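Local coordinates for protein rhizobiales Sp. Pch2 (Marine metagenome, PDB 6PB3) that probably uses ATP to remodel HORMA domain proteins, as a hexameric Trip13-like AAA+ ATPase that helps regulate cGAS-like enzymes in bacteriophage immunity, at residues 33-38 with 221-226; 104-109 with 150-155; 130-135 with 185-190; 230-235 with 247-252. All coordinates share one frame; numbering follows the deposited sequence.

Contact 1. Residues 33-38 with 221-226; sequences DTHKSR and ITFDRP
Ile221 reaches from strand 219-223 to helix 33-47 and gives each branch its own partner. Ile221 CG2 packs 3.8 Å from His35 CD2, while Ile221 CD1 comes within 4.0 Å of the carbonyl carbon C of Arg38 and also touches that residue's CB. Thr222 turns its side chain off the helix and takes part through its backbone. His35 NE2 gives Thr222 O a weak hydrogen bond of 3.1 Å, bent at the hydrogen although the oxygen lies at the imidazole edge, in the ring plane. The hydroxyl serves another interface, since Thr222 OG1 is hydrogen-bonded to Arg274 of a second subunit. Phe223 then offers a ring face to the same histidine: His35 CD2 stands 3.6 Å above the plane of the Phe223 ring, over its centre. The two planes are inclined by 33°, so the pairing is oblique. Chi1 of -50° puts His35 CG beside its own backbone N, and chi2 (71°) turns the ring; the imidazole then meets both Phe223 and the Thr222 carbonyl. Past Phe223 the chain leaves the helix, and Pro226 O accepts a hydrogen bond from Arg231. Phe223 also touches Lys87 and Leu90 of helix 87-93, where the sequence resembles a Walker A motif. A helix running roughly antiparallel to an outer strand of the sheet, beside a probable nucleotide pocket, fits the P-loop NTPase core of an AAA+ ATPase.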
loop_
_atom_site.group_PDB
_atom_site.type_symbol
_atom_site.label_atom_id
_atom_site.label_comp_id
_atom_site.label_asym_id
_atom_site.label_seq_id
_atom_site.Cartn_x
_atom_site.Cartn_y
_atom_site.Cartn_z
ATOM N N ASP A 33 30.582 -18.366 -7.414
ATOM C CA ASP A 33 31.229 -19.669 -7.256
ATOM C C ASP A 33 30.445 -20.561 -6.303
ATOM O O ASP A 33 30.228 -21.747 -6.583
ATOM C CB ASP A 33 32.670 -19.496 -6.765
ATOM C CG ASP A 33 33.605 -18.962 -7.849
ATOM O OD1 ASP A 33 33.357 -19.228 -9.050
ATOM O OD2 ASP A 33 34.600 -18.283 -7.499
ATOM N N THR A 34 29.984 -19.997 -5.190
ATOM C CA THR A 34 29.192 -20.761 -4.240
ATOM C C THR A 34 27.867 -21.200 -4.853
ATOM O O THR A 34 27.438 -22.345 -4.665
ATOM C CB THR A 34 28.960 -19.919 -2.987
ATOM O OG1 THR A 34 28.083 -18.830 -3.305
ATOM C CG2 THR A 34 30.291 -19.337 -2.512
ATOM N N HIS A 35 27.197 -20.305 -5.586
ATOM C CA HIS A 35 25.918 -20.675 -6.194
ATOM C C HIS A 35 26.093 -21.783 -7.230
ATOM O O HIS A 35 25.238 -22.674 -7.343
ATOM C CB HIS A 35 25.251 -19.448 -6.824
ATOM C CG HIS A 35 25.168 -18.264 -5.910
ATOM N ND1 HIS A 35 26.277 -17.536 -5.540
ATOM C CD2 HIS A 35 24.115 -17.694 -5.272
ATOM C CE1 HIS A 35 25.910 -16.558 -4.730
ATOM N NE2 HIS A 35 24.604 -16.631 -4.551
ATOM N N LYS A 36 27.200 -21.741 -7.986
ATOM C CA LYS A 36 27.522 -22.774 -8.975
ATOM C C LYS A 36 27.706 -24.125 -8.319
ATOM O O LYS A 36 27.144 -25.132 -8.767
ATOM C CB LYS A 36 28.821 -22.432 -9.724
ATOM C CG LYS A 36 28.822 -21.224 -10.645
ATOM C CD LYS A 36 30.240 -21.054 -11.261
ATOM C CE LYS A 36 30.361 -19.815 -12.119
ATOM N NZ LYS A 36 31.792 -19.508 -12.491
ATOM N N SER A 37 28.547 -24.165 -7.283
ATOM C CA SER A 37 28.831 -25.405 -6.565
ATOM C C SER A 37 27.563 -26.016 -5.974
ATOM O O SER A 37 27.315 -27.219 -6.113
ATOM C CB SER A 37 29.856 -25.130 -5.463
ATOM O OG SER A 37 29.901 -26.183 -4.519
ATOM N N ARG A 38 26.750 -25.205 -5.292
ATOM C CA ARG A 38 25.537 -25.749 -4.684
ATOM C C ARG A 38 24.553 -26.223 -5.747
ATOM O O ARG A 38 24.005 -27.327 -5.654
ATOM C CB ARG A 38 24.877 -24.712 -3.777
ATOM C CG ARG A 38 25.699 -24.331 -2.579
ATOM C CD ARG A 38 24.968 -23.262 -1.746
ATOM N NE ARG A 38 25.854 -22.728 -0.720
ATOM C CZ ARG A 38 25.585 -21.669 0.037
ATOM N NH1 ARG A 38 24.444 -21.010 -0.101
ATOM N NH2 ARG A 38 26.464 -21.273 0.941
ATOM N N ILE A 221 18.269 -21.578 -3.558
ATOM C CA ILE A 221 19.574 -20.923 -3.652
ATOM C C ILE A 221 19.313 -19.457 -3.914
ATOM O O ILE A 221 18.656 -19.105 -4.906
ATOM C CB ILE A 221 20.448 -21.527 -4.761
ATOM C CG1 ILE A 221 20.756 -22.999 -4.475
ATOM C CG2 ILE A 221 21.782 -20.716 -4.947
ATOM C CD1 ILE A 221 21.428 -23.687 -5.693
ATOM N N THR A 222 19.830 -18.597 -3.047
ATOM C CA THR A 222 19.436 -17.202 -3.081
ATOM C C THR A 222 20.537 -16.335 -3.679
ATOM O O THR A 222 21.728 -16.553 -3.427
ATOM C CB THR A 222 19.048 -16.710 -1.684
ATOM O OG1 THR A 222 20.122 -16.946 -0.761
ATOM C CG2 THR A 222 17.795 -17.471 -1.200
ATOM N N PHE A 223 20.109 -15.349 -4.469
ATOM C CA PHE A 223 20.949 -14.378 -5.156
ATOM C C PHE A 223 20.546 -13.015 -4.607
ATOM O O PHE A 223 19.644 -12.346 -5.121
ATOM C CB PHE A 223 20.773 -14.451 -6.678
ATOM C CG PHE A 223 21.112 -15.794 -7.262
ATOM C CD1 PHE A 223 20.314 -16.894 -7.008
ATOM C CD2 PHE A 223 22.238 -15.959 -8.056
ATOM C CE1 PHE A 223 20.635 -18.143 -7.525
ATOM C CE2 PHE A 223 22.561 -17.206 -8.586
ATOM C CZ PHE A 223 21.758 -18.292 -8.330
ATOM N N ASP A 224 21.199 -12.608 -3.547
ATOM C CA ASP A 224 21.012 -11.270 -3.037
ATOM C C ASP A 224 22.314 -10.516 -3.226
ATOM O O ASP A 224 23.211 -10.958 -3.960
ATOM C CB ASP A 224 20.540 -11.292 -1.582
ATOM C CG ASP A 224 21.151 -12.418 -0.784
ATOM O OD1 ASP A 224 22.389 -12.549 -0.807
ATOM O OD2 ASP A 224 20.389 -13.161 -0.122
ATOM N N ARG A 225 22.407 -9.368 -2.575
ATOM C CA ARG A 225 23.469 -8.423 -2.869
ATOM C C ARG A 225 24.821 -9.035 -2.510
ATOM O O ARG A 225 24.965 -9.614 -1.429
ATOM C CB ARG A 225 23.195 -7.124 -2.110
ATOM C CG ARG A 225 21.862 -6.501 -2.566
ATOM C CD ARG A 225 21.513 -5.134 -1.974
ATOM N NE ARG A 225 20.183 -4.723 -2.435
ATOM C CZ ARG A 225 19.924 -3.667 -3.204
ATOM N NH1 ARG A 225 20.899 -2.855 -3.593
ATOM N NH2 ARG A 225 18.676 -3.409 -3.574
ATOM N N PRO A 226 25.812 -8.972 -3.398
ATOM C CA PRO A 226 27.090 -9.636 -3.120
ATOM C C PRO A 226 27.750 -9.066 -1.879
ATOM O O PRO A 226 27.733 -7.852 -1.641
ATOM C CB PRO A 226 27.919 -9.351 -4.382
ATOM C CG PRO A 226 27.286 -8.171 -4.991
ATOM C CD PRO A 226 25.818 -8.327 -4.712
#

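Contact 2. Residues 104-109 with 150-155; sequences IRITLL and RGAVIL
Leu109 and Ile154 mark the tight end of this parallel strand pair, where Leu109 N donates to Ile154 O at 2.7 Å with an almost straight N-H...O angle of 178°. Side chains close in on both faces there. On one face Ile154 spreads its branches over two neighbours: CG2 of Ile154 lies 3.7 Å from CD1 of Leu108, and CD1 of Ile154 lies 3.8 Å from CG2 of Ile106. With Ile154 CG1 beside the backbone N (chi1 -61°), CG2 stands anti to that nitrogen; CG2 meets Leu108, and CD1, carried by CG1, meets Ile106. On the other face Leu109 CD1 crosses to Val153 CG1 at 3.7 Å, and Leu155 CD1 settles 3.4 Å from Leu109 O. Helix 124-141 covers this second face, resting on Leu109, Val153 and Leu155. The opposite end is looser. Ala152 N reaches Arg105 O over 3.1 Å with a more bent angle of 148°, Gly151 adds no side chain, and the arginines Arg105 and Arg150 are exposed, with Arg150 poorly ordered. Ile104 lies over the strand end, its CG2 3.5 Å from Arg150 O. Two further backbone bonds, Thr107 N to Ala152 O and Ile154 N to Thr107 O, join the two ends. Alternate residues thus supply the bonds, which implies that these amides and carbonyls are paired between the strands, while aliphatic branches pack on both faces at the buried end.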
loop_
_atom_site.group_PDB
_atom_site.type_symbol
_atom_site.label_atom_id
_atom_site.label_comp_id
_atom_site.label_asym_id
_atom_site.label_seq_id
_atom_site.Cartn_x
_atom_site.Cartn_y
_atom_site.Cartn_z
ATOM N N ILE A 104 28.281 -37.755 -16.819
ATOM C CA ILE A 104 27.083 -38.153 -17.548
ATOM C C ILE A 104 26.771 -37.133 -18.633
ATOM O O ILE A 104 27.173 -35.970 -18.572
ATOM C CB ILE A 104 25.848 -38.310 -16.635
ATOM C CG1 ILE A 104 25.651 -37.048 -15.814
ATOM C CG2 ILE A 104 25.988 -39.542 -15.738
ATOM C CD1 ILE A 104 24.475 -37.119 -14.890
ATOM N N ARG A 105 26.018 -37.590 -19.629
ATOM C CA ARG A 105 25.482 -36.726 -20.668
ATOM C C ARG A 105 24.105 -36.238 -20.238
ATOM O O ARG A 105 23.303 -37.017 -19.719
ATOM C CB ARG A 105 25.440 -37.490 -21.992
ATOM C CG ARG A 105 26.879 -37.831 -22.472
ATOM C CD ARG A 105 26.974 -39.105 -23.304
ATOM N NE ARG A 105 26.372 -38.955 -24.624
ATOM C CZ ARG A 105 27.038 -38.591 -25.714
ATOM N NH1 ARG A 105 28.337 -38.333 -25.646
ATOM N NH2 ARG A 105 26.404 -38.484 -26.875
ATOM N N ILE A 106 23.847 -34.942 -20.418
ATOM C CA ILE A 106 22.684 -34.288 -19.835
ATOM C C ILE A 106 21.920 -33.542 -20.919
ATOM O O ILE A 106 22.510 -32.774 -21.685
ATOM C CB ILE A 106 23.086 -33.313 -18.718
ATOM C CG1 ILE A 106 23.761 -34.058 -17.576
ATOM C CG2 ILE A 106 21.861 -32.536 -18.213
ATOM C CD1 ILE A 106 24.014 -33.159 -16.393
ATOM N N THR A 107 20.609 -33.755 -20.966
ATOM C CA THR A 107 19.721 -33.059 -21.882
ATOM C C THR A 107 18.955 -31.998 -21.103
ATOM O O THR A 107 18.274 -32.316 -20.119
ATOM C CB THR A 107 18.749 -34.039 -22.539
ATOM O OG1 THR A 107 19.479 -35.026 -23.280
ATOM C CG2 THR A 107 17.812 -33.299 -23.467
ATOM N N LEU A 108 19.056 -30.750 -21.538
ATOM C CA LEU A 108 18.317 -29.656 -20.917
ATOM C C LEU A 108 17.082 -29.337 -21.745
ATOM O O LEU A 108 17.182 -29.105 -22.955
ATOM C CB LEU A 108 19.194 -28.415 -20.777
ATOM C CG LEU A 108 18.521 -27.168 -20.217
ATOM C CD1 LEU A 108 18.536 -27.183 -18.687
ATOM C CD2 LEU A 108 19.214 -25.933 -20.762
ATOM N N LEU A 109 15.923 -29.333 -21.092
ATOM C CA LEU A 109 14.666 -28.972 -21.737
ATOM C C LEU A 109 14.203 -27.637 -21.179
ATOM O O LEU A 109 13.672 -27.582 -20.059
ATOM C CB LEU A 109 13.595 -30.045 -21.512
ATOM C CG LEU A 109 13.998 -31.447 -21.983
ATOM C CD1 LEU A 109 12.974 -32.460 -21.531
ATOM C CD2 LEU A 109 14.183 -31.499 -23.497
ATOM N N ARG A 150 22.870 -43.524 -16.899
ATOM C CA ARG A 150 23.733 -43.172 -18.025
ATOM C C ARG A 150 23.687 -41.678 -18.319
ATOM O O ARG A 150 24.716 -41.066 -18.629
ATOM C CB ARG A 150 23.317 -43.953 -19.272
ATOM C CG ARG A 150 23.745 -45.413 -19.291
ATOM C CD ARG A 150 23.272 -46.090 -20.563
ATOM N NE ARG A 150 23.967 -47.351 -20.806
ATOM C CZ ARG A 150 23.621 -48.239 -21.735
ATOM N NH1 ARG A 150 22.578 -48.005 -22.517
ATOM N NH2 ARG A 150 24.319 -49.360 -21.878
ATOM N N GLY A 151 22.497 -41.083 -18.269
ATOM C CA GLY A 151 22.343 -39.673 -18.541
ATOM C C GLY A 151 21.298 -39.091 -17.617
ATOM O O GLY A 151 20.768 -39.776 -16.740
ATOM N N ALA A 152 20.998 -37.814 -17.819
ATOM C CA ALA A 152 19.968 -37.160 -17.028
ATOM C C ALA A 152 19.277 -36.098 -17.858
ATOM O O ALA A 152 19.759 -35.701 -18.923
ATOM C CB ALA A 152 20.535 -36.536 -15.752
ATOM N N VAL A 153 18.139 -35.640 -17.336
ATOM C CA VAL A 153 17.268 -34.673 -17.989
ATOM C C VAL A 153 16.980 -33.540 -17.016
ATOM O O VAL A 153 16.433 -33.779 -15.935
ATOM C CB VAL A 153 15.942 -35.305 -18.435
ATOM C CG1 VAL A 153 15.060 -34.235 -19.090
ATOM C CG2 VAL A 153 16.191 -36.474 -19.370
ATOM N N ILE A 154 17.291 -32.309 -17.412
ATOM C CA ILE A 154 16.974 -31.141 -16.601
ATOM C C ILE A 154 15.852 -30.382 -17.285
ATOM O O ILE A 154 15.957 -30.024 -18.466
ATOM C CB ILE A 154 18.186 -30.227 -16.394
ATOM C CG1 ILE A 154 19.302 -30.984 -15.675
ATOM C CG2 ILE A 154 17.754 -29.004 -15.579
ATOM C CD1 ILE A 154 20.599 -30.191 -15.572
ATOM N N LEU A 155 14.777 -30.143 -16.553
ATOM C CA LEU A 155 13.708 -29.285 -17.025
ATOM C C LEU A 155 13.936 -27.898 -16.425
ATOM O O LEU A 155 14.106 -27.764 -15.209
ATOM C CB LEU A 155 12.353 -29.869 -16.630
ATOM C CG LEU A 155 11.098 -29.124 -17.075
ATOM C CD1 LEU A 155 10.959 -29.119 -18.594
ATOM C CD2 LEU A 155 9.883 -29.774 -16.430
#

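Contact 3. Residues 130-135 with 185-190; sequences AAFEHT and RGIDRL
A chi1 of -86° sets Phe132 CG toward the neighbouring helix, and the ring it carries meets Gly186; Glu133 and Arg189, each with CG anti to the backbone N, meet at the solvent side. The setting is the P-loop NTPase fold, in which helices 124-141 and 179-192 lie nearly parallel against strands of the central sheet, their axes here 9.8 Å apart. The lack of a side chain on Gly186 lets the aromatic ring come close to the backbone. Gly186 CA stands 3.4 Å above the plane of the Phe132 ring, over its centre, in a CH-pi contact only 13° off the ring normal. At the ring edge, near its plane, Leu190 CD1 packs 3.9 Å from Phe132 CE1, and Phe132 CZ meets Ile187 CG1 at 4.0 Å. Deeper down, Phe132 continues onto Leu155 and Val199 of the sheet. The exposed rim is polar. Arg189 stretches out from CG to NE, whereas Glu133 bends at chi2 (60°), and their tips form a salt bridge in which one oxygen, Glu133 OE1, faces both NH1 and NH2 of Arg189. The NH1 bond is weak, and the modelled NH2 distance is too short to be trusted. Thr135, whose methyl CG2 approaches Leu190, turns its hydroxyl back on its own helix: Thr135 OG1 donates to Ala131 O at 2.6 Å, from the face of that carbonyl opposite the one used by Thr135 N.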
loop_
_atom_site.group_PDB
_atom_site.type_symbol
_atom_site.label_atom_id
_atom_site.label_comp_id
_atom_site.label_asym_id
_atom_site.label_seq_id
_atom_site.Cartn_x
_atom_site.Cartn_y
_atom_site.Cartn_z
ATOM N N ALA A 130 2.515 -31.557 -20.669
ATOM C CA ALA A 130 3.287 -32.095 -21.784
ATOM C C ALA A 130 4.768 -32.112 -21.454
ATOM O O ALA A 130 5.438 -33.135 -21.623
ATOM C CB ALA A 130 3.028 -31.281 -23.051
ATOM N N ALA A 131 5.290 -30.990 -20.953
ATOM C CA ALA A 131 6.702 -30.913 -20.599
ATOM C C ALA A 131 7.083 -32.011 -19.615
ATOM O O ALA A 131 8.120 -32.668 -19.767
ATOM C CB ALA A 131 7.018 -29.535 -20.017
ATOM N N PHE A 132 6.239 -32.239 -18.602
ATOM C CA PHE A 132 6.565 -33.261 -17.615
ATOM C C PHE A 132 6.428 -34.656 -18.201
ATOM O O PHE A 132 7.231 -35.543 -17.889
ATOM C CB PHE A 132 5.691 -33.111 -16.375
ATOM C CG PHE A 132 6.249 -32.152 -15.374
ATOM C CD1 PHE A 132 7.381 -32.478 -14.647
ATOM C CD2 PHE A 132 5.665 -30.917 -15.179
ATOM C CE1 PHE A 132 7.892 -31.601 -13.722
ATOM C CE2 PHE A 132 6.181 -30.033 -14.262
ATOM C CZ PHE A 132 7.293 -30.370 -13.535
ATOM N N GLU A 133 5.429 -34.874 -19.056
ATOM C CA GLU A 133 5.302 -36.179 -19.690
ATOM C C GLU A 133 6.515 -36.482 -20.565
ATOM O O GLU A 133 7.056 -37.593 -20.536
ATOM C CB GLU A 133 4.025 -36.248 -20.516
ATOM C CG GLU A 133 3.839 -37.612 -21.168
ATOM C CD GLU A 133 3.756 -38.733 -20.149
ATOM O OE1 GLU A 133 3.237 -38.495 -19.039
ATOM O OE2 GLU A 133 4.206 -39.855 -20.456
ATOM N N HIS A 134 6.951 -35.499 -21.354
ATOM C CA HIS A 134 8.150 -35.685 -22.163
ATOM C C HIS A 134 9.361 -35.946 -21.279
ATOM O O HIS A 134 10.151 -36.861 -21.545
ATOM C CB HIS A 134 8.374 -34.459 -23.050
ATOM C CG HIS A 134 9.516 -34.600 -24.011
ATOM N ND1 HIS A 134 10.677 -33.865 -23.897
ATOM C CD2 HIS A 134 9.673 -35.383 -25.107
ATOM C CE1 HIS A 134 11.500 -34.188 -24.879
ATOM N NE2 HIS A 134 10.916 -35.107 -25.627
ATOM N N THR A 135 9.506 -35.169 -20.203
ATOM C CA THR A 135 10.653 -35.335 -19.319
ATOM C C THR A 135 10.696 -36.741 -18.731
ATOM O O THR A 135 11.759 -37.374 -18.698
ATOM C CB THR A 135 10.606 -34.288 -18.213
ATOM O OG1 THR A 135 10.507 -32.986 -18.801
ATOM C CG2 THR A 135 11.857 -34.355 -17.361
ATOM N N ARG A 185 1.945 -31.941 -9.660
ATOM C CA ARG A 185 1.829 -33.334 -10.072
ATOM C C ARG A 185 3.065 -33.785 -10.841
ATOM O O ARG A 185 3.531 -34.917 -10.669
ATOM C CB ARG A 185 0.563 -33.522 -10.908
ATOM C CG ARG A 185 -0.717 -33.303 -10.111
ATOM C CD ARG A 185 -1.955 -33.322 -10.986
ATOM N NE ARG A 185 -3.151 -32.996 -10.213
ATOM C CZ ARG A 185 -4.390 -33.043 -10.693
ATOM N NH1 ARG A 185 -4.602 -33.401 -11.955
ATOM N NH2 ARG A 185 -5.421 -32.733 -9.912
ATOM N N GLY A 186 3.626 -32.907 -11.676
ATOM C CA GLY A 186 4.818 -33.279 -12.426
ATOM C C GLY A 186 6.014 -33.505 -11.523
ATOM O O GLY A 186 6.742 -34.493 -11.670
ATOM N N ILE A 187 6.230 -32.593 -10.574
ATOM C CA ILE A 187 7.350 -32.710 -9.644
ATOM C C ILE A 187 7.231 -33.979 -8.811
ATOM O O ILE A 187 8.207 -34.712 -8.620
ATOM C CB ILE A 187 7.401 -31.475 -8.738
ATOM C CG1 ILE A 187 7.761 -30.241 -9.554
ATOM C CG2 ILE A 187 8.359 -31.699 -7.582
ATOM C CD1 ILE A 187 7.746 -29.009 -8.721
ATOM N N ASP A 188 6.043 -34.230 -8.259
ATOM C CA ASP A 188 5.834 -35.438 -7.467
ATOM C C ASP A 188 6.117 -36.684 -8.290
ATOM O O ASP A 188 6.721 -37.645 -7.799
ATOM C CB ASP A 188 4.401 -35.469 -6.940
ATOM C CG ASP A 188 4.154 -34.428 -5.894
ATOM O OD1 ASP A 188 5.138 -33.806 -5.443
ATOM O OD2 ASP A 188 2.983 -34.226 -5.524
ATOM N N ARG A 189 5.686 -36.678 -9.551
ATOM C CA ARG A 189 5.891 -37.831 -10.417
ATOM C C ARG A 189 7.380 -38.091 -10.640
ATOM O O ARG A 189 7.826 -39.245 -10.627
ATOM C CB ARG A 189 5.154 -37.591 -11.731
ATOM C CG ARG A 189 5.010 -38.779 -12.636
ATOM C CD ARG A 189 4.111 -38.385 -13.789
ATOM N NE ARG A 189 4.255 -39.258 -14.946
ATOM C CZ ARG A 189 3.868 -38.926 -16.172
ATOM N NH1 ARG A 189 3.318 -37.737 -16.401
ATOM N NH2 ARG A 189 4.043 -39.775 -17.172
ATOM N N LEU A 190 8.168 -37.027 -10.821
ATOM C CA LEU A 190 9.613 -37.193 -10.941
ATOM C C LEU A 190 10.212 -37.702 -9.635
ATOM O O LEU A 190 11.183 -38.471 -9.644
ATOM C CB LEU A 190 10.271 -35.871 -11.342
ATOM C CG LEU A 190 9.965 -35.311 -12.733
ATOM C CD1 LEU A 190 10.810 -34.067 -13.030
ATOM C CD2 LEU A 190 10.183 -36.369 -13.791
#

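Contact 4. Residues 230-235 with 247-252; sequences QRRAVI and SQIEGL
Ile235, Arg232 and Ile249 carry most of this contact between two consecutive helices, 228-239 and 246-255, which belong to an all-helical C-terminal part consistent with the small domain, or lid, of AAA+ ATPases. The helices pass at 124°, their axes 9.7 Å apart at closest approach. Ile235 is the most covered residue and works with both branches. Its CG2 divides between two residues, lying 4.1 Å from Ile249 CG2 and 4.0 Å from Leu252 CD1, and Ile235 CD1 touches the backbone of Leu252. Ile235 and Ile249 slide past each other in opposite directions, their CG2 methyls meeting, and Ile249 CG2 also finds the aliphatic part of Arg232, 4.2 Å from its CG. Arg231 adds a further tie to the second helix through a hydrogen bond from its guanidinium to Val253 O, and within its own helix it forms a salt bridge with Asp228. Arg232 closes the contact at its rim. Its CG is anti to the backbone N, but the chain then bends sharply, a nearly eclipsed chi3 of -20° placing NE. Glu250 bends as well, at chi2, and the two flat groups meet nearly coplanar, 19° apart, at the rim beside the aliphatic packing. The hydrogen bond of their salt bridge runs 2.7 Å from Arg232 NH1, in the guanidinium plane, to the syn side of Glu250 OE2.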
loop_
_atom_site.group_PDB
_atom_site.type_symbol
_atom_site.label_atom_id
_atom_site.label_comp_id
_atom_site.label_asym_id
_atom_site.label_seq_id
_atom_site.Cartn_x
_atom_site.Cartn_y
_atom_site.Cartn_z
ATOM N N GLN A 230 32.361 -11.601 -2.487
ATOM C CA GLN A 230 31.811 -11.708 -3.837
ATOM C C GLN A 230 32.098 -10.459 -4.661
ATOM O O GLN A 230 32.396 -10.557 -5.858
ATOM C CB GLN A 230 30.312 -11.989 -3.775
ATOM C CG GLN A 230 30.025 -13.366 -3.164
ATOM C CD GLN A 230 28.575 -13.544 -2.756
ATOM O OE1 GLN A 230 27.965 -12.655 -2.163
ATOM N NE2 GLN A 230 28.018 -14.703 -3.072
ATOM N N ARG A 231 32.025 -9.278 -4.042
ATOM C CA ARG A 231 32.374 -8.064 -4.769
ATOM C C ARG A 231 33.852 -8.063 -5.126
ATOM O O ARG A 231 34.230 -7.657 -6.229
ATOM C CB ARG A 231 32.004 -6.819 -3.951
ATOM C CG ARG A 231 30.517 -6.727 -3.658
ATOM C CD ARG A 231 30.105 -5.309 -3.313
ATOM N NE ARG A 231 30.905 -4.768 -2.223
ATOM C CZ ARG A 231 30.761 -5.139 -0.956
ATOM N NH1 ARG A 231 29.855 -6.060 -0.631
ATOM N NH2 ARG A 231 31.525 -4.597 -0.019
ATOM N N ARG A 232 34.696 -8.533 -4.209
ATOM C CA ARG A 232 36.121 -8.642 -4.493
ATOM C C ARG A 232 36.384 -9.545 -5.695
ATOM O O ARG A 232 37.203 -9.213 -6.556
ATOM C CB ARG A 232 36.858 -9.164 -3.257
ATOM C CG ARG A 232 38.353 -8.870 -3.252
ATOM C CD ARG A 232 39.063 -9.531 -2.074
ATOM N NE ARG A 232 38.129 -9.881 -1.008
ATOM C CZ ARG A 232 37.901 -9.133 0.063
ATOM N NH1 ARG A 232 38.546 -7.990 0.224
ATOM N NH2 ARG A 232 37.037 -9.532 0.979
ATOM N N ALA A 233 35.689 -10.685 -5.782
ATOM C CA ALA A 233 35.960 -11.623 -6.874
ATOM C C ALA A 233 35.564 -11.037 -8.227
ATOM O O ALA A 233 36.311 -11.161 -9.206
ATOM C CB ALA A 233 35.243 -12.960 -6.638
ATOM N N VAL A 234 34.401 -10.388 -8.305
ATOM C CA VAL A 234 34.005 -9.765 -9.565
ATOM C C VAL A 234 35.015 -8.702 -9.972
ATOM O O VAL A 234 35.429 -8.621 -11.134
ATOM C CB VAL A 234 32.594 -9.168 -9.450
ATOM C CG1 VAL A 234 32.274 -8.366 -10.709
ATOM C CG2 VAL A 234 31.555 -10.269 -9.218
ATOM N N ILE A 235 35.444 -7.885 -9.014
ATOM C CA ILE A 235 36.297 -6.747 -9.339
ATOM C C ILE A 235 37.706 -7.218 -9.695
ATOM O O ILE A 235 38.282 -6.808 -10.713
ATOM C CB ILE A 235 36.293 -5.747 -8.169
ATOM C CG1 ILE A 235 34.897 -5.127 -8.029
ATOM C CG2 ILE A 235 37.349 -4.671 -8.380
ATOM C CD1 ILE A 235 34.650 -4.537 -6.691
ATOM N N SER A 247 45.211 -2.838 -2.963
ATOM C CA SER A 247 44.708 -1.741 -2.147
ATOM C C SER A 247 43.651 -0.940 -2.901
ATOM O O SER A 247 42.632 -0.536 -2.325
ATOM C CB SER A 247 45.875 -0.856 -1.715
ATOM O OG SER A 247 45.466 0.094 -0.752
ATOM N N GLN A 248 43.863 -0.723 -4.200
ATOM C CA GLN A 248 42.859 -0.045 -5.014
ATOM C C GLN A 248 41.622 -0.911 -5.222
ATOM O O GLN A 248 40.505 -0.389 -5.289
ATOM C CB GLN A 248 43.473 0.370 -6.351
ATOM C CG GLN A 248 44.546 1.476 -6.224
ATOM C CD GLN A 248 45.406 1.640 -7.472
ATOM O OE1 GLN A 248 45.597 0.696 -8.241
ATOM N NE2 GLN A 248 45.931 2.849 -7.674
ATOM N N ILE A 249 41.792 -2.232 -5.290
ATOM C CA ILE A 249 40.635 -3.117 -5.378
ATOM C C ILE A 249 39.788 -3.016 -4.116
ATOM O O ILE A 249 38.553 -2.979 -4.179
ATOM C CB ILE A 249 41.087 -4.563 -5.655
ATOM C CG1 ILE A 249 41.525 -4.677 -7.116
ATOM C CG2 ILE A 249 39.971 -5.540 -5.312
ATOM C CD1 ILE A 249 42.003 -6.047 -7.538
ATOM N N GLU A 250 40.437 -2.948 -2.955
ATOM C CA GLU A 250 39.688 -2.878 -1.704
ATOM C C GLU A 250 38.878 -1.591 -1.621
ATOM O O GLU A 250 37.762 -1.584 -1.087
ATOM C CB GLU A 250 40.640 -3.000 -0.516
ATOM C CG GLU A 250 41.246 -4.378 -0.383
ATOM C CD GLU A 250 40.191 -5.473 -0.365
ATOM O OE1 GLU A 250 39.207 -5.351 0.399
ATOM O OE2 GLU A 250 40.341 -6.454 -1.124
ATOM N N GLY A 251 39.420 -0.491 -2.149
ATOM C CA GLY A 251 38.646 0.738 -2.223
ATOM C C GLY A 251 37.374 0.577 -3.034
ATOM O O GLY A 251 36.310 1.066 -2.647
ATOM N N LEU A 252 37.458 -0.128 -4.162
ATOM C CA LEU A 252 36.266 -0.346 -4.975
ATOM C C LEU A 252 35.320 -1.341 -4.323
ATOM O O LEU A 252 34.102 -1.238 -4.490
ATOM C CB LEU A 252 36.655 -0.840 -6.366
ATOM C CG LEU A 252 37.362 0.099 -7.329
ATOM C CD1 LEU A 252 37.921 -0.697 -8.506
ATOM C CD2 LEU A 252 36.375 1.156 -7.813
#

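In the fold
The contacts illustrate how an AAA+ subunit combines a P-loop core and a helical C-terminal part. Contacts 2 and 3 alternate along the chain and touch, their centres 14 Å apart: strand 105-111, helix 124-141 and strand 151-157 follow one another, and helix 124-141 packs on the strand pair and on helix 179-192. Contact 1 spans both in sequence and reaches the same sheet as contact 2, at strand 219-223, outermost within this chain; these two centres lie 22 Å apart. Strand 219-223 leads into helix 228-239, where Gln230 meets His35, and contact 4 follows. Contacts 3 and 4, 44 Å apart between centres, lie on opposite sides of the chain's centre, with contact 1 at the junction.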